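Local coordinates for protein histidine--tRNA ligase (Staphylococcus aureus, PDB 1QE0) that catalyses the ATP-dependent attachment of L-histidine to its cognate tRNA(His), releasing AMP and diphosphate, as a homodimeric class II aminoacyl-tRNA synthetase, at residues T46-R51 with G81-V86; K93-P98 with D297-T302; S138-V143 with K232-Q237; A145-I150 with F267-D272. All coordinates share one frame; numbering follows the deposited sequence.

Contact 1. Residues T46-R51 with G81-V86; sequences TDLFAR and GTAAVV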
loop_
_atom_site.group_PDB
_atom_site.type_symbol
_atom_site.label_atom_id
_atom_site.label_comp_id
_atom_site.label_asym_id
_atom_site.label_seq_id
_atom_site.Cartn_x
_atom_site.Cartn_y
_atom_site.Cartn_z
ATOM N N THR A 46 4.685 23.058 -6.739
ATOM C CA THR A 46 5.501 22.914 -7.917
ATOM C C THR A 46 6.939 23.230 -7.566
ATOM O O THR A 46 7.860 22.559 -8.015
ATOM C CB THR A 46 5.039 23.873 -9.018
ATOM O OG1 THR A 46 3.670 23.587 -9.349
ATOM C CG2 THR A 46 5.903 23.712 -10.260
ATOM N N ASP A 47 7.119 24.203 -6.689
ATOM C CA ASP A 47 8.443 24.628 -6.267
ATOM C C ASP A 47 9.328 23.569 -5.599
ATOM O O ASP A 47 10.502 23.822 -5.370
ATOM C CB ASP A 47 8.325 25.893 -5.403
ATOM C CG ASP A 47 7.860 27.119 -6.207
ATOM O OD1 ASP A 47 8.529 28.169 -6.106
ATOM O OD2 ASP A 47 6.839 27.047 -6.938
ATOM N N LEU A 48 8.787 22.393 -5.300
ATOM C CA LEU A 48 9.593 21.341 -4.685
ATOM C C LEU A 48 10.293 20.582 -5.795
ATOM O O LEU A 48 11.482 20.253 -5.721
ATOM C CB LEU A 48 8.713 20.378 -3.889
ATOM C CG LEU A 48 9.346 19.164 -3.214
ATOM C CD1 LEU A 48 10.274 19.561 -2.121
ATOM C CD2 LEU A 48 8.257 18.352 -2.648
ATOM N N PHE A 49 9.530 20.319 -6.844
ATOM C CA PHE A 49 10.027 19.592 -7.998
ATOM C C PHE A 49 10.732 20.522 -8.983
ATOM O O PHE A 49 11.349 20.078 -9.958
ATOM C CB PHE A 49 8.861 18.860 -8.654
ATOM C CG PHE A 49 8.112 17.985 -7.703
ATOM C CD1 PHE A 49 8.719 16.850 -7.159
ATOM C CD2 PHE A 49 6.827 18.316 -7.302
ATOM C CE1 PHE A 49 8.052 16.056 -6.228
ATOM C CE2 PHE A 49 6.150 17.523 -6.367
ATOM C CZ PHE A 49 6.765 16.392 -5.827
ATOM N N ALA A 50 10.626 21.821 -8.729
ATOM C CA ALA A 50 11.263 22.839 -9.556
ATOM C C ALA A 50 12.796 22.727 -9.384
ATOM O O ALA A 50 13.550 22.870 -10.349
ATOM C CB ALA A 50 10.760 24.255 -9.116
ATOM N N ARG A 51 13.215 22.370 -8.173
ATOM C CA ARG A 51 14.621 22.274 -7.783
ATOM C C ARG A 51 15.554 21.525 -8.726
ATOM O O ARG A 51 15.028 20.846 -9.633
ATOM C CB ARG A 51 14.719 21.652 -6.383
ATOM C CG ARG A 51 13.846 22.314 -5.351
ATOM C CD ARG A 51 14.222 23.742 -5.206
ATOM N NE ARG A 51 14.430 24.073 -3.816
ATOM C CZ ARG A 51 13.579 24.774 -3.095
ATOM N NH1 ARG A 51 12.464 25.221 -3.645
ATOM N NH2 ARG A 51 13.839 25.011 -1.818
ATOM N N GLY A 81 8.870 10.017 -5.271
ATOM C CA GLY A 81 8.728 10.250 -3.847
ATOM C C GLY A 81 9.885 10.735 -2.987
ATOM O O GLY A 81 9.707 10.920 -1.779
ATOM N N THR A 82 11.062 10.982 -3.541
ATOM C CA THR A 82 12.162 11.409 -2.694
ATOM C C THR A 82 12.073 12.845 -2.182
ATOM O O THR A 82 12.252 13.100 -0.996
ATOM C CB THR A 82 13.460 11.212 -3.396
ATOM O OG1 THR A 82 13.422 9.953 -4.068
ATOM C CG2 THR A 82 14.593 11.229 -2.394
ATOM N N ALA A 83 11.783 13.776 -3.075
ATOM C CA ALA A 83 11.672 15.172 -2.718
ATOM C C ALA A 83 10.600 15.383 -1.685
ATOM O O ALA A 83 10.739 16.238 -0.821
ATOM C CB ALA A 83 11.369 15.974 -3.921
ATOM N N ALA A 84 9.501 14.640 -1.804
ATOM C CA ALA A 84 8.402 14.748 -0.836
ATOM C C ALA A 84 8.794 14.114 0.495
ATOM O O ALA A 84 8.443 14.629 1.545
ATOM C CB ALA A 84 7.170 14.135 -1.361
ATOM N N VAL A 85 9.535 13.010 0.478
ATOM C CA VAL A 85 9.962 12.459 1.755
ATOM C C VAL A 85 10.882 13.518 2.381
ATOM O O VAL A 85 10.776 13.802 3.562
ATOM C CB VAL A 85 10.691 11.095 1.617
ATOM C CG1 VAL A 85 11.350 10.700 2.941
ATOM C CG2 VAL A 85 9.702 10.019 1.262
ATOM N N VAL A 86 11.725 14.161 1.579
ATOM C CA VAL A 86 12.621 15.197 2.098
ATOM C C VAL A 86 11.838 16.432 2.557
ATOM O O VAL A 86 12.110 17.008 3.615
ATOM C CB VAL A 86 13.711 15.569 1.058
ATOM C CG1 VAL A 86 14.402 16.873 1.407
ATOM C CG2 VAL A 86 14.710 14.430 0.968
#
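With CG of Leu-48 turned opposite the backbone N (chi1 177°) and CG of Phe-49 turned opposite the carbonyl carbon (chi1 -54°), two consecutive side chains of a short helical turn converge on the methyl group of Ala-83. The branch point of the leucine makes the closer side-chain approach, Leu-48 CG lying 3.8 Å from Ala-83 CB. Both its methyl groups approach Ala-83 O, CD1 to 3.6 Å, and Leu-48 CD2 also comes to 4.0 Å from Ala-84 N. The phenyl ring adds a single corner, with Phe-49 CE1 4.0 Å from Ala-83 CB, and meets the methyl obliquely. One face of that ring is also covered near its rim by CD2 of Leu-48. Leu-48 and Phe-49 pack together on the first turn of helix 82-91, which starts at the threonine closing the Arg-Pro-Glu-Gly-Thr sequence characteristic of histidyl-tRNA synthetases, in the catalytic domain. Glu-80 of that sequence engages the start of the helix through a bond from Ala-83 N to Glu-80 OE2. Arg-51 NH1 folds back weakly to Asp-47 O, while its NH2 forms a salt bridge with Asp-297 and its NE a hydrogen bond with Leu-295 O. Ile-2 of the second subunit packs against Leu-48 and Arg-51.

Contact 2. Residues K93-P98 with D297-T302; sequences KMQGNP and DGPSET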
loop_
_atom_site.group_PDB
_atom_site.type_symbol
_atom_site.label_atom_id
_atom_site.label_comp_id
_atom_site.label_asym_id
_atom_site.label_seq_id
_atom_site.Cartn_x
_atom_site.Cartn_y
_atom_site.Cartn_z
ATOM N N LYS A 93 10.760 18.697 10.991
ATOM C CA LYS A 93 11.974 18.783 11.776
ATOM C C LYS A 93 12.421 17.408 12.314
ATOM O O LYS A 93 12.666 17.233 13.515
ATOM C CB LYS A 93 11.736 19.795 12.899
ATOM C CG LYS A 93 11.373 21.177 12.349
ATOM C CD LYS A 93 10.932 22.137 13.445
ATOM C CE LYS A 93 11.322 23.594 13.138
ATOM N NZ LYS A 93 10.753 24.120 11.864
ATOM N N MET A 94 12.598 16.457 11.398
ATOM C CA MET A 94 12.995 15.097 11.766
ATOM C C MET A 94 14.467 14.991 12.147
ATOM O O MET A 94 14.875 14.078 12.869
ATOM C CB MET A 94 12.659 14.117 10.637
ATOM C CG MET A 94 11.180 14.039 10.330
ATOM S SD MET A 94 10.729 12.846 9.106
ATOM C CE MET A 94 8.989 13.110 9.064
ATOM N N GLN A 95 15.253 15.962 11.700
ATOM C CA GLN A 95 16.675 15.980 11.997
ATOM C C GLN A 95 16.885 16.007 13.483
ATOM O O GLN A 95 17.900 15.573 13.980
ATOM C CB GLN A 95 17.351 17.205 11.377
ATOM C CG GLN A 95 16.680 18.542 11.686
ATOM C CD GLN A 95 15.520 18.907 10.745
ATOM O OE1 GLN A 95 14.920 19.928 10.894
ATOM N NE2 GLN A 95 15.200 18.064 9.815
ATOM N N GLY A 96 15.909 16.513 14.198
ATOM C CA GLY A 96 16.055 16.591 15.627
ATOM C C GLY A 96 15.460 15.405 16.332
ATOM O O GLY A 96 15.338 15.388 17.553
ATOM N N ASN A 97 15.041 14.416 15.571
ATOM C CA ASN A 97 14.466 13.241 16.179
ATOM C C ASN A 97 15.490 12.477 16.994
ATOM O O ASN A 97 16.628 12.297 16.577
ATOM C CB ASN A 97 13.941 12.329 15.101
ATOM C CG ASN A 97 12.487 12.101 15.235
ATOM O OD1 ASN A 97 11.676 12.646 14.460
ATOM N ND2 ASN A 97 12.115 11.354 16.276
ATOM N N PRO A 98 15.103 12.009 18.174
ATOM C CA PRO A 98 16.039 11.257 18.998
ATOM C C PRO A 98 16.402 9.948 18.309
ATOM O O PRO A 98 17.512 9.476 18.453
ATOM C CB PRO A 98 15.241 11.013 20.256
ATOM C CG PRO A 98 13.880 10.874 19.751
ATOM C CD PRO A 98 13.778 12.035 18.792
ATOM N N ASP A 297 16.059 23.254 1.103
ATOM C CA ASP A 297 16.101 24.150 2.268
ATOM C C ASP A 297 16.197 23.382 3.584
ATOM O O ASP A 297 15.487 23.707 4.531
ATOM C CB ASP A 297 14.874 25.062 2.333
ATOM C CG ASP A 297 14.632 25.840 1.052
ATOM O OD1 ASP A 297 13.552 26.444 0.967
ATOM O OD2 ASP A 297 15.481 25.857 0.136
ATOM N N GLY A 298 17.073 22.387 3.666
ATOM C CA GLY A 298 17.182 21.626 4.896
ATOM C C GLY A 298 18.616 21.422 5.322
ATOM O O GLY A 298 19.514 21.913 4.626
ATOM N N PRO A 299 18.866 20.661 6.417
ATOM C CA PRO A 299 20.147 20.308 7.045
ATOM C C PRO A 299 21.109 19.665 6.071
ATOM O O PRO A 299 20.732 19.342 4.957
ATOM C CB PRO A 299 19.737 19.285 8.093
ATOM C CG PRO A 299 18.374 19.680 8.455
ATOM C CD PRO A 299 17.768 19.959 7.102
ATOM N N SER A 300 22.351 19.439 6.482
ATOM C CA SER A 300 23.300 18.797 5.578
ATOM C C SER A 300 23.310 17.291 5.774
ATOM O O SER A 300 24.341 16.644 5.551
ATOM C CB SER A 300 24.707 19.336 5.782
ATOM O OG SER A 300 24.734 20.721 5.569
ATOM N N GLU A 301 22.182 16.728 6.194
ATOM C CA GLU A 301 22.108 15.299 6.397
ATOM C C GLU A 301 22.532 14.498 5.185
ATOM O O GLU A 301 22.379 14.938 4.043
ATOM C CB GLU A 301 20.698 14.887 6.754
ATOM C CG GLU A 301 20.207 15.467 8.035
ATOM C CD GLU A 301 21.041 15.062 9.211
ATOM O OE1 GLU A 301 21.733 14.025 9.106
ATOM O OE2 GLU A 301 20.989 15.789 10.236
ATOM N N THR A 302 23.131 13.345 5.470
ATOM C CA THR A 302 23.577 12.383 4.469
ATOM C C THR A 302 22.419 11.405 4.345
ATOM O O THR A 302 21.566 11.353 5.224
ATOM C CB THR A 302 24.853 11.617 4.929
ATOM O OG1 THR A 302 24.957 11.611 6.368
ATOM C CG2 THR A 302 26.072 12.254 4.355
#
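Met-94 O accepts the backbone N of Asn-97 at 2.7 Å and, more weakly, NE2 of Gln-100; between the two ends of this turn stands Gln-95, the residue that reaches across to Pro-299 and Glu-301. Its chain bends at chi2 (-85°), which lays the aliphatic part and the amide together over the proline, the two side chains crossing at about a right angle. Pro-299 CG is the atom that does the touching, 3.7 Å from Gln-95 CD and 3.8 Å from Gln-95 NE2. The amide thus packs on the ring carbon by van der Waals contact, at the surface of the protein. The turn follows helix 82-91 of the class II catalytic domain, which ends in a Schellman motif with Lys-93, at positive phi, as its C' residue; Met-94 N returns to Tyr-89 O. The opposite loop leads into strand 302-309, which opens the sequence of class II motif 3. Glu-301, bent at chi2 as well, brings only OE2 near, 4.1 Å from Gln-95 CB. Tyr-89 touches both Gln-95 and Glu-301, joining the contact to the helix. Leu-12 of the second subunit packs on Met-94.

Contact 3. Residues S138-V143 with K232-Q237; sequences SVDAEV and KAYYEQ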
loop_
_atom_site.group_PDB
_atom_site.type_symbol
_atom_site.label_atom_id
_atom_site.label_comp_id
_atom_site.label_asym_id
_atom_site.label_seq_id
_atom_site.Cartn_x
_atom_site.Cartn_y
_atom_site.Cartn_z
ATOM N N SER A 138 27.966 0.282 6.958
ATOM C CA SER A 138 27.042 -0.722 7.427
ATOM C C SER A 138 25.612 -0.378 7.068
ATOM O O SER A 138 24.788 -1.275 6.968
ATOM C CB SER A 138 27.172 -0.911 8.922
ATOM O OG SER A 138 26.902 0.310 9.574
ATOM N N VAL A 139 25.303 0.905 6.878
ATOM C CA VAL A 139 23.929 1.314 6.505
ATOM C C VAL A 139 23.684 0.952 5.048
ATOM O O VAL A 139 22.642 0.409 4.687
ATOM C CB VAL A 139 23.688 2.831 6.631
ATOM C CG1 VAL A 139 22.231 3.126 6.354
ATOM C CG2 VAL A 139 24.054 3.308 8.004
ATOM N N ASP A 140 24.661 1.308 4.220
ATOM C CA ASP A 140 24.655 1.021 2.803
ATOM C C ASP A 140 24.431 -0.463 2.640
ATOM O O ASP A 140 23.512 -0.881 1.934
ATOM C CB ASP A 140 26.011 1.372 2.205
ATOM C CG ASP A 140 26.185 2.843 1.996
ATOM O OD1 ASP A 140 26.656 3.212 0.912
ATOM O OD2 ASP A 140 25.839 3.633 2.893
ATOM N N ALA A 141 25.257 -1.266 3.306
ATOM C CA ALA A 141 25.108 -2.712 3.220
ATOM C C ALA A 141 23.669 -3.110 3.568
ATOM O O ALA A 141 23.066 -3.900 2.844
ATOM C CB ALA A 141 26.103 -3.427 4.121
ATOM N N GLU A 142 23.090 -2.506 4.608
ATOM C CA GLU A 142 21.713 -2.841 4.995
ATOM C C GLU A 142 20.709 -2.582 3.881
ATOM O O GLU A 142 19.789 -3.404 3.685
ATOM C CB GLU A 142 21.262 -2.070 6.229
ATOM C CG GLU A 142 19.812 -2.314 6.583
ATOM C CD GLU A 142 19.320 -1.370 7.651
ATOM O OE1 GLU A 142 18.799 -0.295 7.276
ATOM O OE2 GLU A 142 19.453 -1.698 8.853
ATOM N N VAL A 143 20.865 -1.457 3.161
ATOM C CA VAL A 143 19.938 -1.189 2.092
ATOM C C VAL A 143 20.197 -2.052 0.890
ATOM O O VAL A 143 19.253 -2.366 0.165
ATOM C CB VAL A 143 19.814 0.273 1.681
ATOM C CG1 VAL A 143 20.066 1.210 2.848
ATOM C CG2 VAL A 143 20.620 0.568 0.485
ATOM N N LYS A 232 37.648 5.659 -0.857
ATOM C CA LYS A 232 38.084 4.359 -1.363
ATOM C C LYS A 232 38.009 3.280 -0.313
ATOM O O LYS A 232 38.137 2.117 -0.652
ATOM C CB LYS A 232 39.519 4.437 -1.900
ATOM C CG LYS A 232 39.973 3.246 -2.733
ATOM C CD LYS A 232 41.118 3.651 -3.685
ATOM C CE LYS A 232 42.370 4.129 -2.922
ATOM N NZ LYS A 232 43.554 4.456 -3.794
ATOM N N ALA A 233 37.855 3.674 0.954
ATOM C CA ALA A 233 37.752 2.726 2.059
ATOM C C ALA A 233 36.310 2.537 2.445
ATOM O O ALA A 233 35.955 1.519 3.031
ATOM C CB ALA A 233 38.530 3.193 3.231
ATOM N N TYR A 234 35.485 3.549 2.191
ATOM C CA TYR A 234 34.058 3.427 2.479
ATOM C C TYR A 234 33.582 2.344 1.508
ATOM O O TYR A 234 33.042 1.311 1.921
ATOM C CB TYR A 234 33.339 4.744 2.193
ATOM C CG TYR A 234 31.894 4.801 2.637
ATOM C CD1 TYR A 234 30.972 3.810 2.279
ATOM C CD2 TYR A 234 31.446 5.855 3.397
ATOM C CE1 TYR A 234 29.648 3.887 2.677
ATOM C CE2 TYR A 234 30.126 5.931 3.801
ATOM C CZ TYR A 234 29.238 4.952 3.447
ATOM O OH TYR A 234 27.955 5.053 3.923
ATOM N N TYR A 235 33.882 2.562 0.228
ATOM C CA TYR A 235 33.514 1.655 -0.835
ATOM C C TYR A 235 34.057 0.271 -0.568
ATOM O O TYR A 235 33.358 -0.725 -0.790
ATOM C CB TYR A 235 34.013 2.170 -2.185
ATOM C CG TYR A 235 33.660 1.268 -3.361
ATOM C CD1 TYR A 235 34.613 0.940 -4.325
ATOM C CD2 TYR A 235 32.365 0.748 -3.517
ATOM C CE1 TYR A 235 34.294 0.133 -5.406
ATOM C CE2 TYR A 235 32.042 -0.058 -4.603
ATOM C CZ TYR A 235 33.007 -0.349 -5.538
ATOM O OH TYR A 235 32.648 -1.059 -6.648
ATOM N N GLU A 236 35.295 0.188 -0.097
ATOM C CA GLU A 236 35.856 -1.128 0.178
ATOM C C GLU A 236 35.130 -1.775 1.341
ATOM O O GLU A 236 35.072 -2.990 1.413
ATOM C CB GLU A 236 37.365 -1.108 0.477
ATOM C CG GLU A 236 38.305 -0.484 -0.569
ATOM C CD GLU A 236 38.147 -0.976 -2.011
ATOM O OE1 GLU A 236 37.890 -0.112 -2.902
ATOM O OE2 GLU A 236 38.330 -2.198 -2.259
ATOM N N GLN A 237 34.618 -0.978 2.278
ATOM C CA GLN A 237 33.882 -1.527 3.414
ATOM C C GLN A 237 32.515 -2.015 2.957
ATOM O O GLN A 237 32.081 -3.100 3.362
ATOM C CB GLN A 237 33.718 -0.497 4.518
ATOM C CG GLN A 237 33.128 -1.092 5.789
ATOM C CD GLN A 237 33.840 -2.369 6.201
ATOM O OE1 GLN A 237 33.213 -3.397 6.454
ATOM N NE2 GLN A 237 35.164 -2.315 6.241
#
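Helix 137-153, which follows the motif 2 strands of the class II catalytic domain, packs on helix 231-245, part of the sequence inserted between motifs 2 and 3. Between segments 138-143 and 232-237 one side-chain pair makes the contact; Val-238 and Tyr-241 continue the helix packing. The close part is the bond from Tyr-234 OH to Asp-140 OD2, 2.7 Å long. Tyr-234 reaches over because its CG stands opposite the backbone N (chi1 -172°), which carries the ring out from the helix toward the acid. The two side chains cross at about a right angle, and the carboxylate and ring planes are 56° apart. OD2 lies in the ring plane, at its edge, whereas the hydroxyl meets OD2 from above the carboxylate plane. The strongest partner of the carboxylate is Arg-288, in a salt bridge to Asp-140 OD2; OD1 is hydrogen-bonded to Thr-265. These partners would be expected to favour the charged form of the acid. His-264 stacks on the tyrosine ring. By contrast, Lys-232, Ala-233 and Glu-236 form the solvent side. Gln-237, whose side chain stays 5.5 Å from segment 138-143, packs instead on Pro-137 and on Arg-343 of the second subunit. Beside the hydrogen bond, the second carboxylate oxygen, Asp-140 OD1, approaches the ring obliquely, 3.5 Å from Tyr-234 CE1.

Contact 4. Residues A145-I150 with F267-D272; sequences AMVMHI and FELMMD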
loop_
_atom_site.group_PDB
_atom_site.type_symbol
_atom_site.label_atom_id
_atom_site.label_comp_id
_atom_site.label_asym_id
_atom_site.label_seq_id
_atom_site.Cartn_x
_atom_site.Cartn_y
_atom_site.Cartn_z
ATOM N N ALA A 145 21.498 -5.255 0.997
ATOM C CA ALA A 145 21.070 -6.584 1.364
ATOM C C ALA A 145 19.535 -6.613 1.231
ATOM O O ALA A 145 18.949 -7.624 0.807
ATOM C CB ALA A 145 21.477 -6.856 2.778
ATOM N N MET A 146 18.893 -5.485 1.562
ATOM C CA MET A 146 17.433 -5.344 1.488
ATOM C C MET A 146 16.921 -5.390 0.038
ATOM O O MET A 146 16.017 -6.178 -0.277
ATOM C CB MET A 146 16.990 -4.024 2.154
ATOM C CG MET A 146 15.489 -3.756 2.111
ATOM S SD MET A 146 15.090 -2.009 2.380
ATOM C CE MET A 146 15.281 -1.904 4.055
ATOM N N VAL A 147 17.494 -4.553 -0.838
ATOM C CA VAL A 147 17.055 -4.509 -2.224
ATOM C C VAL A 147 17.193 -5.908 -2.812
ATOM O O VAL A 147 16.410 -6.298 -3.664
ATOM C CB VAL A 147 17.788 -3.415 -3.052
ATOM C CG1 VAL A 147 19.257 -3.647 -3.052
ATOM C CG2 VAL A 147 17.282 -3.392 -4.483
ATOM N N MET A 148 18.118 -6.701 -2.274
ATOM C CA MET A 148 18.309 -8.061 -2.748
ATOM C C MET A 148 17.238 -8.939 -2.126
ATOM O O MET A 148 16.616 -9.781 -2.791
ATOM C CB MET A 148 19.671 -8.568 -2.322
ATOM C CG MET A 148 20.242 -9.548 -3.288
ATOM S SD MET A 148 20.719 -8.693 -4.773
ATOM C CE MET A 148 21.991 -9.774 -5.308
ATOM N N HIS A 149 17.006 -8.722 -0.840
ATOM C CA HIS A 149 16.026 -9.483 -0.108
ATOM C C HIS A 149 14.637 -9.304 -0.736
ATOM O O HIS A 149 13.939 -10.286 -0.994
ATOM C CB HIS A 149 16.040 -9.048 1.353
ATOM C CG HIS A 149 15.330 -9.960 2.294
ATOM N ND1 HIS A 149 15.162 -9.716 3.625
ATOM C CD2 HIS A 149 14.695 -11.150 2.072
ATOM C CE1 HIS A 149 14.474 -10.673 4.196
ATOM N NE2 HIS A 149 14.172 -11.558 3.273
ATOM N N ILE A 150 14.237 -8.067 -1.007
ATOM C CA ILE A 150 12.905 -7.819 -1.577
ATOM C C ILE A 150 12.606 -8.749 -2.744
ATOM O O ILE A 150 11.694 -9.585 -2.666
ATOM C CB ILE A 150 12.734 -6.343 -2.024
ATOM C CG1 ILE A 150 12.546 -5.468 -0.788
ATOM C CG2 ILE A 150 11.563 -6.187 -2.989
ATOM C CD1 ILE A 150 12.806 -4.002 -1.038
ATOM N N PHE A 267 24.008 1.944 -7.075
ATOM C CA PHE A 267 23.730 0.584 -7.460
ATOM C C PHE A 267 22.500 0.472 -8.336
ATOM O O PHE A 267 21.724 1.426 -8.474
ATOM C CB PHE A 267 23.623 -0.330 -6.238
ATOM C CG PHE A 267 22.348 -0.177 -5.477
ATOM C CD1 PHE A 267 22.210 0.832 -4.526
ATOM C CD2 PHE A 267 21.255 -1.009 -5.755
ATOM C CE1 PHE A 267 21.004 1.019 -3.860
ATOM C CE2 PHE A 267 20.032 -0.833 -5.092
ATOM C CZ PHE A 267 19.911 0.184 -4.149
ATOM N N GLU A 268 22.344 -0.713 -8.923
ATOM C CA GLU A 268 21.247 -1.026 -9.802
ATOM C C GLU A 268 21.105 -2.516 -9.698
ATOM O O GLU A 268 22.120 -3.209 -9.652
ATOM C CB GLU A 268 21.625 -0.642 -11.203
ATOM C CG GLU A 268 20.670 0.355 -11.738
ATOM C CD GLU A 268 21.052 0.872 -13.099
ATOM O OE1 GLU A 268 20.895 2.098 -13.309
ATOM O OE2 GLU A 268 21.490 0.065 -13.956
ATOM N N LEU A 269 19.877 -3.004 -9.513
ATOM C CA LEU A 269 19.625 -4.439 -9.410
ATOM C C LEU A 269 19.126 -4.770 -10.787
ATOM O O LEU A 269 18.307 -4.026 -11.352
ATOM C CB LEU A 269 18.518 -4.767 -8.408
ATOM C CG LEU A 269 18.644 -6.101 -7.654
ATOM C CD1 LEU A 269 17.392 -6.471 -6.967
ATOM C CD2 LEU A 269 19.001 -7.202 -8.560
ATOM N N MET A 270 19.648 -5.834 -11.377
ATOM C CA MET A 270 19.170 -6.166 -12.697
ATOM C C MET A 270 18.783 -7.610 -12.906
ATOM O O MET A 270 19.170 -8.509 -12.154
ATOM C CB MET A 270 20.087 -5.624 -13.809
ATOM C CG MET A 270 21.338 -4.905 -13.339
ATOM S SD MET A 270 21.982 -3.823 -14.616
ATOM C CE MET A 270 20.659 -2.677 -14.730
ATOM N N MET A 271 17.855 -7.751 -13.842
ATOM C CA MET A 271 17.253 -9.002 -14.233
ATOM C C MET A 271 17.716 -9.350 -15.611
ATOM O O MET A 271 17.630 -8.544 -16.556
ATOM C CB MET A 271 15.724 -8.823 -14.229
ATOM C CG MET A 271 14.877 -9.755 -15.114
ATOM S SD MET A 271 14.173 -11.187 -14.247
ATOM C CE MET A 271 14.233 -10.664 -12.579
ATOM N N ASP A 272 18.276 -10.540 -15.693
ATOM C CA ASP A 272 18.731 -11.076 -16.948
ATOM C C ASP A 272 17.522 -11.876 -17.424
ATOM O O ASP A 272 17.157 -12.890 -16.802
ATOM C CB ASP A 272 19.914 -12.036 -16.731
ATOM C CG ASP A 272 21.189 -11.330 -16.307
ATOM O OD1 ASP A 272 21.874 -11.851 -15.389
ATOM O OD2 ASP A 272 21.511 -10.280 -16.913
#
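Val-147 projects from helix 137-153 onto strand 265-272, a helix-on-sheet contact in the core of the class II catalytic domain; the strand follows the Arg-Gly-Leu-Asp-Tyr-Tyr-Thr sequence characteristic of histidyl-tRNA synthetases, whose last residue begins it. Starting at the base of the side chain, Val-147 CB already lies 4.0 Å from Phe-267 CE2. From there the two branches part. CG1, set between the backbone N and the carbonyl carbon (chi1 59°), goes to the aromatic ring and comes to 3.6 Å from Phe-267 CE2, with the neighbouring CZ also in contact. CG2 stands opposite the backbone N and bridges two strand residues, 3.8 Å from Phe-267 CE2 and 4.0 Å from Leu-269 CD1. The valine and phenylalanine come from opposite directions, and the ring receives CG1 obliquely. The leucine instead slides past the valine in the opposite direction. Because Phe-267 and Leu-269 alternate with Glu-268 along the strand, both face the helix while Glu-268 points away from it. The short segments run nearly parallel, at 20°, with their axes 9.9 Å apart, a spacing usual for a helix lying on a sheet. Neighbouring strands complete the apolar layer: Cys-284 touches Val-147, Ile-163 touches Phe-267, and Leu-161 touches Met-148. Helix 13-33 packs along another flank, against Met-146, His-149 and Ile-150. The sulfur of Met-148 flanks the leucine more loosely, at 4.4 Å from Leu-269 CG, and Leu-269 CD1 ends 3.5 Å from the backbone oxygen Val-147 O.

From the N terminus, contact 1 closes first, a short loop that brings helix 46-49 back against helix 82-91. Contact 2 opens just beyond that helix and closes some 200 residues later, at the approach to strand 302-309. Within its span lie contacts 3 and 4, which leave adjoining parts of helix 137-153 and cross along the chain: one runs to helix 231-245, the other to strand 265-272. That helix thereby ties the inserted region to the central sheet. Contacts 1 and 2, although in series, are joined directly by a salt bridge between Arg-51 NH2 and Asp-297 OD2, 2.7 Å long. All four contacts have residues that touch the second subunit.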